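D-alanyl-D-alanine carboxypeptidase (Mycobacterium tuberculosis H37Rv, PDB 4RYE) acts as a serine-type D,D-carboxypeptidase that probably trims the D-Ala-D-Ala end of peptidoglycan stem peptides. Local coordinates at residues W23-L28 / Q32-R37. Residues are numbered along the deposited sequence; the frame is centred on the assembly and turned at random.
Sequences WIVADL and QVLAGR
The indole of Trp-23 lies across Gly-36 and Arg-37 on the partner strand of an antiparallel beta hairpin, which supplies two neighbouring strands of the main sheet in the fold shared by serine beta-lactamases and penicillin-binding proteins. Arg-37 CB sits over the five-membered ring, 3.7 Å from its centroid and 23° off the normal, a CH-pi contact. With CG of Trp-23 between backbone N and carbonyl carbon (chi1 50°), the ring reaches over the neighbouring strand, and its far edge meets Ala-35 CB in plane, 3.8 Å from CZ3. The Arg-37 chain crosses the indole at about a right angle and runs on, extended, away from the hairpin.

The same two residues form a hydrogen-bonded antiparallel pair, joined N to O in both directions. Farther along, Val-25 N donates to Ala-35 O, and a classic beta bulge sets Leu-34 and Ala-35 together opposite Val-25. Val-25 O takes a 2.7 Å bond from Leu-34 N and a weak one, 3.4 Å, from Ala-35 N. The extra residue shifts the register by one, leaving Ala-26 paired with Val-33.

On the other face, Ile-24 CG1 meets Val-33 CG1 at 3.8 Å, the two side chains crossing; helix 155-166 covers Ile-24 there, and helix 246-259 packs against the opposite face, on Trp-23, Val-25 and Ala-35. At the turn, Asp-27 OD1 accepts hydrogen bonds from the backbone N-H groups of Asp-29 and Ser-30, and OD2 forms a salt bridge with Arg-228, fixing the carboxylate from both oxygens. The last rung of the hairpin is Asp-27 N to Gln-32 O, 2.9 Å, with the donor nearly in line with the carbonyl bond (165° at the oxygen).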
loop_
_atom_site.group_PDB
_atom_site.type_symbol
_atom_site.label_atom_id
_atom_site.label_comp_id
_atom_site.label_asym_id
_atom_site.label_seq_id
_atom_site.Cartn_x
_atom_site.Cartn_y
_atom_site.Cartn_z
ATOM N N TRP A 23 0.091 13.486 5.299
ATOM C CA TRP A 23 -0.808 12.953 4.281
ATOM C C TRP A 23 -0.691 13.795 3.018
ATOM O O TRP A 23 -0.099 14.885 3.039
ATOM C CB TRP A 23 -2.269 12.898 4.785
ATOM C CG TRP A 23 -2.771 14.192 5.397
ATOM C CD1 TRP A 23 -2.832 14.503 6.729
ATOM C CD2 TRP A 23 -3.285 15.334 4.699
ATOM N NE1 TRP A 23 -3.340 15.765 6.898
ATOM C CE2 TRP A 23 -3.622 16.299 5.666
ATOM C CE3 TRP A 23 -3.483 15.635 3.348
ATOM C CZ2 TRP A 23 -4.151 17.549 5.326
ATOM C CZ3 TRP A 23 -4.004 16.878 3.009
ATOM C CH2 TRP A 23 -4.329 17.817 3.991
ATOM N N ILE A 24 -1.241 13.285 1.923
ATOM C CA ILE A 24 -1.220 14.003 0.646
ATOM C C ILE A 24 -2.445 13.579 -0.142
ATOM O O ILE A 24 -2.941 12.480 0.044
ATOM C CB ILE A 24 0.089 13.709 -0.151
ATOM C CG1 ILE A 24 0.246 14.653 -1.346
ATOM C CG2 ILE A 24 0.164 12.242 -0.594
ATOM C CD1 ILE A 24 1.618 14.548 -2.035
ATOM N N VAL A 25 -2.966 14.469 -0.978
ATOM C CA VAL A 25 -4.070 14.151 -1.880
ATOM C C VAL A 25 -3.615 14.571 -3.263
ATOM O O VAL A 25 -3.242 15.729 -3.478
ATOM C CB VAL A 25 -5.361 14.932 -1.541
ATOM C CG1 VAL A 25 -6.488 14.533 -2.500
ATOM C CG2 VAL A 25 -5.788 14.667 -0.102
ATOM N N ALA A 26 -3.594 13.628 -4.194
ATOM C CA ALA A 26 -3.081 13.910 -5.528
ATOM C C ALA A 26 -4.015 13.318 -6.575
ATOM O O ALA A 26 -4.870 12.475 -6.259
ATOM C CB ALA A 26 -1.643 13.383 -5.690
ATOM N N ASP A 27 -3.862 13.779 -7.814
ATOM C CA ASP A 27 -4.668 13.296 -8.926
ATOM C C ASP A 27 -3.877 12.162 -9.569
ATOM O O ASP A 27 -2.730 12.344 -9.976
ATOM C CB ASP A 27 -4.908 14.438 -9.918
ATOM C CG ASP A 27 -5.796 14.038 -11.103
ATOM O OD1 ASP A 27 -5.517 13.021 -11.775
ATOM O OD2 ASP A 27 -6.766 14.773 -11.382
ATOM N N LEU A 28 -4.496 10.990 -9.642
ATOM C CA LEU A 28 -3.861 9.773 -10.141
ATOM C C LEU A 28 -3.387 9.908 -11.594
ATOM O O LEU A 28 -2.379 9.315 -11.993
ATOM C CB LEU A 28 -4.863 8.616 -10.016
ATOM C CG LEU A 28 -4.400 7.174 -10.197
ATOM C CD1 LEU A 28 -3.404 6.766 -9.109
ATOM C CD2 LEU A 28 -5.608 6.259 -10.201
ATOM N N GLN A 32 -1.120 16.228 -10.419
ATOM C CA GLN A 32 -1.335 17.435 -9.612
ATOM C C GLN A 32 -1.482 17.057 -8.144
ATOM O O GLN A 32 -2.145 16.079 -7.820
ATOM C CB GLN A 32 -2.629 18.149 -10.007
ATOM C CG GLN A 32 -2.697 18.736 -11.400
ATOM C CD GLN A 32 -4.140 19.054 -11.789
ATOM O OE1 GLN A 32 -4.859 18.194 -12.308
ATOM N NE2 GLN A 32 -4.579 20.283 -11.504
ATOM N N VAL A 33 -0.868 17.830 -7.259
ATOM C CA VAL A 33 -1.091 17.658 -5.821
ATOM C C VAL A 33 -2.165 18.649 -5.370
ATOM O O VAL A 33 -2.027 19.858 -5.571
ATOM C CB VAL A 33 0.218 17.846 -5.015
ATOM C CG1 VAL A 33 -0.051 17.753 -3.520
ATOM C CG2 VAL A 33 1.237 16.787 -5.428
ATOM N N LEU A 34 -3.244 18.137 -4.782
ATOM C CA LEU A 34 -4.365 18.989 -4.376
ATOM C C LEU A 34 -4.158 19.576 -2.986
ATOM O O LEU A 34 -4.541 20.722 -2.712
ATOM C CB LEU A 34 -5.682 18.207 -4.419
ATOM C CG LEU A 34 -6.295 17.806 -5.764
ATOM C CD1 LEU A 34 -5.448 16.813 -6.516
ATOM C CD2 LEU A 34 -7.666 17.215 -5.538
ATOM N N ALA A 35 -3.560 18.784 -2.100
ATOM C CA ALA A 35 -3.294 19.234 -0.738
ATOM C C ALA A 35 -2.305 18.290 -0.089
ATOM O O ALA A 35 -2.164 17.153 -0.505
ATOM C CB ALA A 35 -4.598 19.292 0.082
ATOM N N GLY A 36 -1.624 18.757 0.947
ATOM C CA GLY A 36 -0.699 17.890 1.646
ATOM C C GLY A 36 -0.367 18.440 3.007
ATOM O O GLY A 36 -0.446 19.654 3.238
ATOM N N ARG A 37 -0.028 17.544 3.925
ATOM C CA ARG A 37 0.501 17.959 5.207
ATOM C C ARG A 37 1.797 17.209 5.462
ATOM O O ARG A 37 1.786 15.980 5.557
ATOM C CB ARG A 37 -0.489 17.681 6.328
ATOM C CG ARG A 37 0.035 18.137 7.681
ATOM C CD ARG A 37 -0.971 17.908 8.793
ATOM N NE ARG A 37 -0.395 18.236 10.091
ATOM C CZ ARG A 37 -0.732 17.640 11.228
ATOM N NH1 ARG A 37 -1.647 16.679 11.226
ATOM N NH2 ARG A 37 -0.152 18.003 12.365
#